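Local coordinates for protein PHOX (Pseudomonas fluorescens, PDB 4A9V) that is an alkaline phosphatase that hydrolyses phosphate monoesters with an iron-calcium cofactor held in a beta-propeller, at residues A[34-39]-A[131-136]; A[429-434]-A[447-452]. One frame throughout, in Å; residues are numbered along the deposited sequence.

Contact 1 (A[34-39]-A[131-136])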
ATOM      1  N   VAL A  34     -16.979  14.018   0.776  1.00  9.09           N
ATOM      2  CA  VAL A  34     -16.312  13.348  -0.334  1.00  8.37           C
ATOM      3  C   VAL A  34     -15.435  14.336  -1.084  1.00  7.49           C
ATOM      4  O   VAL A  34     -15.919  15.350  -1.581  1.00 10.11           O
ATOM      5  CB  VAL A  34     -17.330  12.742  -1.313  1.00  9.46           C
ATOM      6  CG1 VAL A  34     -16.620  12.190  -2.535  1.00 10.46           C
ATOM      7  CG2 VAL A  34     -18.155  11.660  -0.631  1.00 12.74           C
ATOM      8  N   LEU A  35     -14.147  14.033  -1.165  1.00  7.13           N
ATOM      9  CA  LEU A  35     -13.235  14.828  -1.982  1.00  7.50           C
ATOM     10  C   LEU A  35     -13.369  14.474  -3.462  1.00  7.39           C
ATOM     11  O   LEU A  35     -13.517  15.350  -4.318  1.00  7.86           O
ATOM     12  CB  LEU A  35     -11.789  14.631  -1.520  1.00  7.39           C
ATOM     13  CG  LEU A  35     -10.748  15.467  -2.272  1.00  8.35           C
ATOM     14  CD1 LEU A  35     -10.832  16.937  -1.885  1.00 10.86           C
ATOM     15  CD2 LEU A  35      -9.345  14.926  -2.051  1.00  9.11           C
ATOM     16  N   ILE A  36     -13.316  13.180  -3.758  1.00  7.67           N
ATOM     17  CA  ILE A  36     -13.365  12.695  -5.134  1.00  7.03           C
ATOM     18  C   ILE A  36     -13.702  11.209  -5.099  1.00  7.09           C
ATOM     19  O   ILE A  36     -13.410  10.531  -4.112  1.00  7.57           O
ATOM     20  CB  ILE A  36     -12.026  12.946  -5.882  1.00  7.67           C
ATOM     21  CG1 ILE A  36     -12.147  12.632  -7.378  1.00  7.63           C
ATOM     22  CG2 ILE A  36     -10.869  12.196  -5.234  1.00  8.47           C
ATOM     23  CD1 ILE A  36     -11.080  13.318  -8.210  1.00  8.43           C
ATOM     24  N   SER A  37     -14.389  10.734  -6.133  1.00  6.89           N
ATOM     25  CA  SER A  37     -14.778   9.332  -6.247  1.00  7.29           C
ATOM     26  C   SER A  37     -14.315   8.751  -7.584  1.00  7.48           C
ATOM     27  O   SER A  37     -14.194   9.461  -8.585  1.00  7.57           O
ATOM     28  CB  SER A  37     -16.303   9.183  -6.162  1.00  8.07           C
ATOM     29  OG  SER A  37     -16.820   9.647  -4.929  1.00  8.54           O
ATOM     30  N   TRP A  38     -14.188   7.429  -7.608  1.00  6.88           N
ATOM     31  CA  TRP A  38     -14.017   6.674  -8.840  1.00  7.02           C
ATOM     32  C   TRP A  38     -14.914   7.209  -9.924  1.00  7.34           C
ATOM     33  O   TRP A  38     -16.124   7.362  -9.724  1.00  7.60           O
ATOM     34  CB  TRP A  38     -14.316   5.199  -8.590  1.00  7.00           C
ATOM     35  CG  TRP A  38     -14.490   4.409  -9.844  1.00  7.23           C
ATOM     36  CD1 TRP A  38     -13.655   4.364 -10.954  1.00  7.40           C
ATOM     37  CD2 TRP A  38     -15.639   3.592 -10.188  1.00  7.50           C
ATOM     38  NE1 TRP A  38     -14.204   3.585 -11.936  1.00  7.89           N
ATOM     39  CE2 TRP A  38     -15.400   3.094 -11.529  1.00  8.06           C
ATOM     40  CE3 TRP A  38     -16.783   3.209  -9.515  1.00  8.35           C
ATOM     41  CZ2 TRP A  38     -16.308   2.269 -12.170  1.00  9.07           C
ATOM     42  CZ3 TRP A  38     -17.701   2.400 -10.172  1.00  9.57           C
ATOM     43  CH2 TRP A  38     -17.472   1.944 -11.471  1.00  9.45           C
ATOM     44  N   GLY A  39     -14.330   7.514 -11.079  1.00  7.30           N
ATOM     45  CA  GLY A  39     -15.096   7.914 -12.250  1.00  7.82           C
ATOM     46  C   GLY A  39     -15.158   9.411 -12.498  1.00  7.42           C
ATOM     47  O   GLY A  39     -15.605   9.833 -13.563  1.00  8.87           O
ATOM     48  N   TRP A 131     -10.817  21.919   1.731  1.00 10.28           N
ATOM     49  CA  TRP A 131     -10.108  21.471   0.543  1.00  9.60           C
ATOM     50  C   TRP A 131     -11.065  20.832  -0.431  1.00  9.44           C
ATOM     51  O   TRP A 131     -11.871  19.981  -0.046  1.00 12.13           O
ATOM     52  CB  TRP A 131      -9.038  20.466   0.953  1.00  8.80           C
ATOM     53  CG  TRP A 131      -7.915  21.088   1.726  1.00  9.32           C
ATOM     54  CD1 TRP A 131      -7.766  21.163   3.102  1.00 10.39           C
ATOM     55  CD2 TRP A 131      -6.777  21.807   1.164  1.00  8.93           C
ATOM     56  NE1 TRP A 131      -6.630  21.864   3.427  1.00 10.10           N
ATOM     57  CE2 TRP A 131      -5.990  22.271   2.296  1.00  9.08           C
ATOM     58  CE3 TRP A 131      -6.356  22.112  -0.126  1.00  8.95           C
ATOM     59  CZ2 TRP A 131      -4.805  22.964   2.122  1.00 10.08           C
ATOM     60  CZ3 TRP A 131      -5.165  22.811  -0.290  1.00 10.41           C
ATOM     61  CH2 TRP A 131      -4.415  23.237   0.811  1.00 10.81           C
ATOM     62  N   GLN A 132     -10.930  21.175  -1.711  1.00  8.97           N
ATOM     63  CA  GLN A 132     -11.763  20.611  -2.765  1.00  8.83           C
ATOM     64  C   GLN A 132     -10.930  20.316  -4.007  1.00  8.41           C
ATOM     65  O   GLN A 132      -9.971  21.023  -4.323  1.00  9.06           O
ATOM     66  CB  GLN A 132     -12.909  21.567  -3.122  1.00 10.98           C
ATOM     67  CG  GLN A 132     -13.818  21.938  -1.960  1.00 19.63           C
ATOM     68  CD  GLN A 132     -14.870  22.959  -2.352  1.00 73.99           C
ATOM     69  OE1 GLN A 132     -14.540  24.106  -2.654  1.00 87.27           O
ATOM     70  NE2 GLN A 132     -16.093  22.490  -2.564  1.00 57.79           N
ATOM     71  N   PHE A 133     -11.364  19.311  -4.747  1.00  8.71           N
ATOM     72  CA  PHE A 133     -10.778  18.961  -6.023  1.00  8.25           C
ATOM     73  C   PHE A 133     -10.939  20.098  -7.030  1.00  8.79           C
ATOM     74  O   PHE A 133     -12.015  20.686  -7.142  1.00 10.57           O
ATOM     75  CB  PHE A 133     -11.454  17.683  -6.531  1.00  8.76           C
ATOM     76  CG  PHE A 133     -11.094  17.314  -7.937  1.00  8.19           C
ATOM     77  CD1 PHE A 133      -9.773  17.145  -8.313  1.00  8.27           C
ATOM     78  CD2 PHE A 133     -12.081  17.128  -8.890  1.00  9.03           C
ATOM     79  CE1 PHE A 133      -9.444  16.790  -9.611  1.00  9.57           C
ATOM     80  CE2 PHE A 133     -11.758  16.768 -10.188  1.00  9.85           C
ATOM     81  CZ  PHE A 133     -10.436  16.635 -10.556  1.00  9.30           C
ATOM     82  N   VAL A 134      -9.880  20.346  -7.795  1.00  8.61           N
ATOM     83  CA  VAL A 134      -9.891  21.316  -8.891  1.00  9.07           C
ATOM     84  C   VAL A 134      -9.862  20.587 -10.234  1.00  8.52           C
ATOM     85  O   VAL A 134      -8.798  20.222 -10.750  1.00  9.39           O
ATOM     86  CB  VAL A 134      -8.679  22.269  -8.801  1.00  9.74           C
ATOM     87  CG1 VAL A 134      -8.725  23.305  -9.910  1.00 11.28           C
ATOM     88  CG2 VAL A 134      -8.647  22.950  -7.447  1.00 10.96           C
ATOM     89  N   GLN A 135     -11.039  20.371 -10.811  1.00  8.95           N
ATOM     90  CA  GLN A 135     -11.124  19.804 -12.148  1.00  8.89           C
ATOM     91  C   GLN A 135     -10.500  20.780 -13.141  1.00  9.47           C
ATOM     92  O   GLN A 135     -10.614  21.994 -12.975  1.00 11.01           O
ATOM     93  CB  GLN A 135     -12.580  19.516 -12.516  1.00  9.25           C
ATOM     94  CG  GLN A 135     -12.721  18.676 -13.770  1.00  8.97           C
ATOM     95  CD  GLN A 135     -14.156  18.298 -14.091  1.00  9.92           C
ATOM     96  OE1 GLN A 135     -15.028  18.295 -13.221  1.00 11.47           O
ATOM     97  NE2 GLN A 135     -14.398  17.962 -15.344  1.00 10.68           N
ATOM     98  N   GLY A 136      -9.777  20.259 -14.128  1.00  9.58           N
ATOM     99  CA  GLY A 136      -9.184  21.107 -15.156  1.00  9.94           C
ATOM    100  C   GLY A 136      -7.821  21.692 -14.814  1.00 10.41           C
ATOM    101  O   GLY A 136      -7.242  22.409 -15.624  1.00 11.43           O
TER
HETATM  102  O   HOH W   1     -13.812  18.064  -3.863  1.00 10.08           O

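Contact 2 (A[429-434]-A[447-452])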
ATOM      1  N   ILE A 429       0.966  -5.349  15.169  1.00  6.41           N
ATOM      2  CA  ILE A 429       1.811  -4.256  14.690  1.00  6.72           C
ATOM      3  C   ILE A 429       3.189  -4.381  15.323  1.00  6.18           C
ATOM      4  O   ILE A 429       3.339  -4.399  16.558  1.00  6.87           O
ATOM      5  CB  ILE A 429       1.215  -2.863  14.971  1.00  7.09           C
ATOM      6  CG1 ILE A 429      -0.183  -2.765  14.355  1.00  7.69           C
ATOM      7  CG2 ILE A 429       2.145  -1.791  14.419  1.00  8.61           C
ATOM      8  CD1 ILE A 429      -0.879  -1.440  14.598  1.00 10.15           C
ATOM      9  N   LEU A 430       4.183  -4.501  14.454  1.00  6.36           N
ATOM     10  CA  LEU A 430       5.579  -4.651  14.801  1.00  7.00           C
ATOM     11  C   LEU A 430       6.267  -3.286  14.808  1.00  6.15           C
ATOM     12  O   LEU A 430       6.005  -2.457  13.941  1.00  8.96           O
ATOM     13  CB  LEU A 430       6.215  -5.557  13.747  1.00  7.35           C
ATOM     14  CG  LEU A 430       7.731  -5.690  13.695  1.00  8.12           C
ATOM     15  CD1 LEU A 430       8.279  -6.345  14.950  1.00  8.65           C
ATOM     16  CD2 LEU A 430       8.111  -6.486  12.462  1.00 10.06           C
ATOM     17  N   ARG A 431       7.099  -3.037  15.816  1.00  6.81           N
ATOM     18  CA  ARG A 431       7.897  -1.824  15.907  1.00  6.98           C
ATOM     19  C   ARG A 431       9.364  -2.198  15.967  1.00  6.93           C
ATOM     20  O   ARG A 431       9.727  -3.170  16.631  1.00  7.79           O
ATOM     21  CB  ARG A 431       7.497  -1.032  17.160  1.00  7.59           C
ATOM     22  CG  ARG A 431       8.428   0.113  17.510  1.00  7.83           C
ATOM     23  CD  ARG A 431       7.814   1.068  18.519  1.00  8.36           C
ATOM     24  NE  ARG A 431       7.439   0.394  19.755  1.00  7.95           N
ATOM     25  CZ  ARG A 431       6.663   0.931  20.694  1.00  8.07           C
ATOM     26  NH1 ARG A 431       6.222   2.175  20.566  1.00  9.20           N
ATOM     27  NH2 ARG A 431       6.316   0.211  21.749  1.00  9.89           N
ATOM     28  N   TRP A 432      10.224  -1.383  15.360  1.00  7.00           N
ATOM     29  CA  TRP A 432      11.650  -1.482  15.634  1.00  7.57           C
ATOM     30  C   TRP A 432      12.291  -0.139  15.806  1.00  7.10           C
ATOM     31  O   TRP A 432      11.822   0.888  15.303  1.00  7.60           O
ATOM     32  CB  TRP A 432      12.416  -2.335  14.609  1.00  7.69           C
ATOM     33  CG  TRP A 432      12.371  -1.856  13.180  1.00  8.21           C
ATOM     34  CD1 TRP A 432      13.277  -1.036  12.516  1.00  9.69           C
ATOM     35  CD2 TRP A 432      11.442  -2.304  12.151  1.00  8.06           C
ATOM     36  NE1 TRP A 432      12.961  -0.945  11.183  1.00  9.47           N
ATOM     37  CE2 TRP A 432      11.867  -1.690  10.901  1.00  8.36           C
ATOM     38  CE3 TRP A 432      10.358  -3.154  12.142  1.00  8.27           C
ATOM     39  CZ2 TRP A 432      11.207  -1.933   9.702  1.00 10.28           C
ATOM     40  CZ3 TRP A 432       9.686  -3.375  10.943  1.00  9.26           C
ATOM     41  CH2 TRP A 432      10.084  -2.757   9.758  1.00  9.93           C
ATOM     42  N   ARG A 433      13.377  -0.153  16.566  1.00  6.77           N
ATOM     43  CA  ARG A 433      14.214   1.011  16.817  1.00  7.29           C
ATOM     44  C   ARG A 433      15.624   0.717  16.319  1.00  7.15           C
ATOM     45  O   ARG A 433      16.317  -0.170  16.828  1.00  7.18           O
ATOM     46  CB  ARG A 433      14.248   1.342  18.300  1.00  7.78           C
ATOM     47  CG  ARG A 433      15.085   2.569  18.606  1.00  7.83           C
ATOM     48  CD  ARG A 433      15.033   2.913  20.074  1.00  8.47           C
ATOM     49  NE  ARG A 433      15.784   4.126  20.351  1.00  9.10           N
ATOM     50  CZ  ARG A 433      15.859   4.698  21.545  1.00  9.64           C
ATOM     51  NH1 ARG A 433      15.216   4.173  22.577  1.00 10.67           N
ATOM     52  NH2 ARG A 433      16.528   5.828  21.685  1.00  9.88           N
ATOM     53  N   THR A 434      16.000   1.397  15.248  1.00  7.50           N
ATOM     54  CA  THR A 434      17.291   1.193  14.626  1.00  6.99           C
ATOM     55  C   THR A 434      18.422   1.582  15.588  1.00  7.68           C
ATOM     56  O   THR A 434      18.310   2.548  16.345  1.00  7.98           O
ATOM     57  CB  THR A 434      17.356   1.986  13.303  1.00  7.87           C
ATOM     58  OG1 THR A 434      18.453   1.526  12.506  1.00  8.53           O
ATOM     59  CG2 THR A 434      17.448   3.486  13.545  1.00  8.02           C
ATOM     60  N   ASP A 447       9.759  -4.801  19.008  1.00  7.44           N
ATOM     61  CA  ASP A 447       8.713  -5.220  19.946  1.00  7.18           C
ATOM     62  C   ASP A 447       7.382  -5.262  19.210  1.00  7.45           C
ATOM     63  O   ASP A 447       7.220  -4.632  18.170  1.00  8.20           O
ATOM     64  CB  ASP A 447       8.641  -4.284  21.175  1.00  7.95           C
ATOM     65  CG  ASP A 447       8.065  -2.904  20.854  1.00  8.86           C
ATOM     66  OD1 ASP A 447       8.732  -2.129  20.132  1.00  8.93           O
ATOM     67  OD2 ASP A 447       6.962  -2.581  21.353  1.00  9.66           O
ATOM     68  N   LEU A 448       6.433  -6.030  19.734  1.00  7.09           N
ATOM     69  CA  LEU A 448       5.070  -5.971  19.195  1.00  7.34           C
ATOM     70  C   LEU A 448       4.275  -4.885  19.915  1.00  7.15           C
ATOM     71  O   LEU A 448       3.856  -5.032  21.065  1.00  8.12           O
ATOM     72  CB  LEU A 448       4.356  -7.311  19.266  1.00  7.45           C
ATOM     73  CG  LEU A 448       4.899  -8.388  18.316  1.00  7.89           C
ATOM     74  CD1 LEU A 448       4.023  -9.633  18.356  1.00  8.57           C
ATOM     75  CD2 LEU A 448       5.047  -7.892  16.884  1.00  8.17           C
ATOM     76  N   PHE A 449       4.073  -3.778  19.208  1.00  6.94           N
ATOM     77  CA  PHE A 449       3.334  -2.634  19.727  1.00  7.25           C
ATOM     78  C   PHE A 449       1.890  -2.996  20.079  1.00  7.08           C
ATOM     79  O   PHE A 449       1.358  -2.515  21.072  1.00  7.17           O
ATOM     80  CB  PHE A 449       3.365  -1.499  18.693  1.00  7.86           C
ATOM     81  CG  PHE A 449       2.571  -0.295  19.095  1.00  7.80           C
ATOM     82  CD1 PHE A 449       2.985   0.501  20.146  1.00  8.69           C
ATOM     83  CD2 PHE A 449       1.363  -0.006  18.488  1.00  9.55           C
ATOM     84  CE1 PHE A 449       2.210   1.551  20.595  1.00 10.03           C
ATOM     85  CE2 PHE A 449       0.613   1.083  18.891  1.00 11.00           C
ATOM     86  CZ  PHE A 449       1.022   1.844  19.971  1.00 10.31           C
ATOM     87  N   VAL A 450       1.258  -3.844  19.275  1.00  7.04           N
ATOM     88  CA  VAL A 450      -0.044  -4.389  19.633  1.00  7.49           C
ATOM     89  C   VAL A 450      -0.193  -5.755  18.984  1.00  6.99           C
ATOM     90  O   VAL A 450       0.358  -6.003  17.913  1.00  7.26           O
ATOM     91  CB  VAL A 450      -1.200  -3.438  19.232  1.00  8.06           C
ATOM     92  CG1 VAL A 450      -1.340  -3.339  17.729  1.00  9.14           C
ATOM     93  CG2 VAL A 450      -2.511  -3.889  19.870  1.00  8.91           C
ATOM     94  N   VAL A 451      -0.889  -6.654  19.666  1.00  6.90           N
ATOM     95  CA  VAL A 451      -1.330  -7.912  19.090  1.00  7.00           C
ATOM     96  C   VAL A 451      -2.853  -7.887  19.045  1.00  7.48           C
ATOM     97  O   VAL A 451      -3.500  -7.829  20.090  1.00  7.98           O
ATOM     98  CB  VAL A 451      -0.839  -9.119  19.911  1.00  8.23           C
ATOM     99  CG1 VAL A 451      -1.240 -10.411  19.217  1.00  9.22           C
ATOM    100  CG2 VAL A 451       0.672  -9.056  20.108  1.00  9.68           C
ATOM    101  N   ALA A 452      -3.419  -7.743  17.851  1.00  7.27           N
ATOM    102  CA  ALA A 452      -4.861  -7.632  17.736  1.00  7.63           C
ATOM    103  C   ALA A 452      -5.523  -8.930  18.176  1.00  7.50           C
ATOM    104  O   ALA A 452      -4.938 -10.008  18.086  1.00  8.05           O
ATOM    105  CB  ALA A 452      -5.254  -7.278  16.310  1.00  7.57           C
TER

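Contact 1 (A[34-39]-A[131-136])
Contact 1 lies at a seam between two blades of the beta-propeller. Strands 30-37 and 130-144 are each an outermost strand of a separate four-stranded antiparallel sheet. The short pieces 34-37 and 131-133 run nearly parallel, 18° apart, and their axes come within 6.4 Å. That spacing is bridged by side chains and a water rather than by direct backbone pairing. Leu35 and Ile36 form a classic beta bulge opposite Val573 of the next strand in their own sheet. Ile36 has CG1 anti to its backbone N (chi1 -171°), and its chain reaches across the seam. Its tip, CD1, sits over the centre of the Phe133 ring, 3.8 Å from the centroid and almost on the ring normal. This is a CH-pi contact made by one methyl with a whole aromatic face. The backbone N of Gln135 lies 3.7 Å above the centre of the opposite face of the Phe133 ring, so the ring is clasped from both sides. Leu35 turns its CD1 to the backbone of the other strand, 3.7 Å from Trp131 O and 3.8 Å from Phe133 N. One water completes the link: it donates to Leu35 O (2.8 Å) and accepts from Phe133 N (2.9 Å). The bulge carbonyl and the Phe133 amide are thus satisfied together. An alanine in place of Phe133 would remove the ring between Ile36 CD1 and Gln135 N, and would probably loosen the packing across this seam. Elsewhere, Trp131 packs on Val124 of its own sheet and on Thr544 of the neighbouring one. Sheets meeting through side chains, each keeping its own backbone pairing, are typical of adjacent propeller blades.

Contact 2 (A[429-434]-A[447-452])
Strands 428-434 and 443-451 form an antiparallel beta hairpin, and Arg431 pairs with Asp447 across it. The two backbones exchange hydrogen bonds, Arg431 N to Asp447 O and Asp447 N to Arg431 O. From there the arginine chain runs along the aspartate. Arg431 CB lies 3.4 Å from Asp447 OD1, Arg431 CG 3.5 Å and Arg431 CD 3.7 Å from the same oxygen. The chain bends at chi3 (58°), which turns the guanidinium side-on to the carboxylate. Arg431 NE donates to Asp447 OD1 (2.9 Å) and Arg431 NH2 to Asp447 OD2 (2.9 Å), a two-pronged salt bridge. Both oxygens use their syn lone pairs, and the two planes are only 27° apart. Arg431 NH1 is hydrogen-bonded to Tyr399 OH and Pro516 O. Phe449 CD1 lies 3.4 Å above one face of the guanidinium, toward its rim, with the ring steeply inclined to it. Farther along, Phe449 and Val450 both oppose Ile429 in a classic beta bulge. Ile429 N bonds straight to Val450 O, and Ile429 CG1 meets Val450 CG1 at 3.6 Å. Asp447 OD2 has a further hydrogen bond, to His338 NE2. With both oxygens gripped and its residue buried, the carboxylate is probably ionised, and Arg431 would offset its charge.

In the fold
From the N terminus, strand 30-37 enters a sheet whose other three strands come from the far end of the chain, 532-578. This fits the closure of a propeller ring by joining its two ends. Contact 1 then closes a loop of 91 residues, bringing strand 130-144 of the next sheet against that closing blade. Contact 2 opens later and closes a loop of 12 residues within the hairpin of strands 428-434 and 443-451, flanked by strand 398-402. The two are in series, neither nested nor crossed. The centres of contact 1 and contact 2 lie about 36 Å apart, on opposite sides of the chain's centre. Contact 1 joins neighbouring sheets; contact 2 joins neighbouring strands.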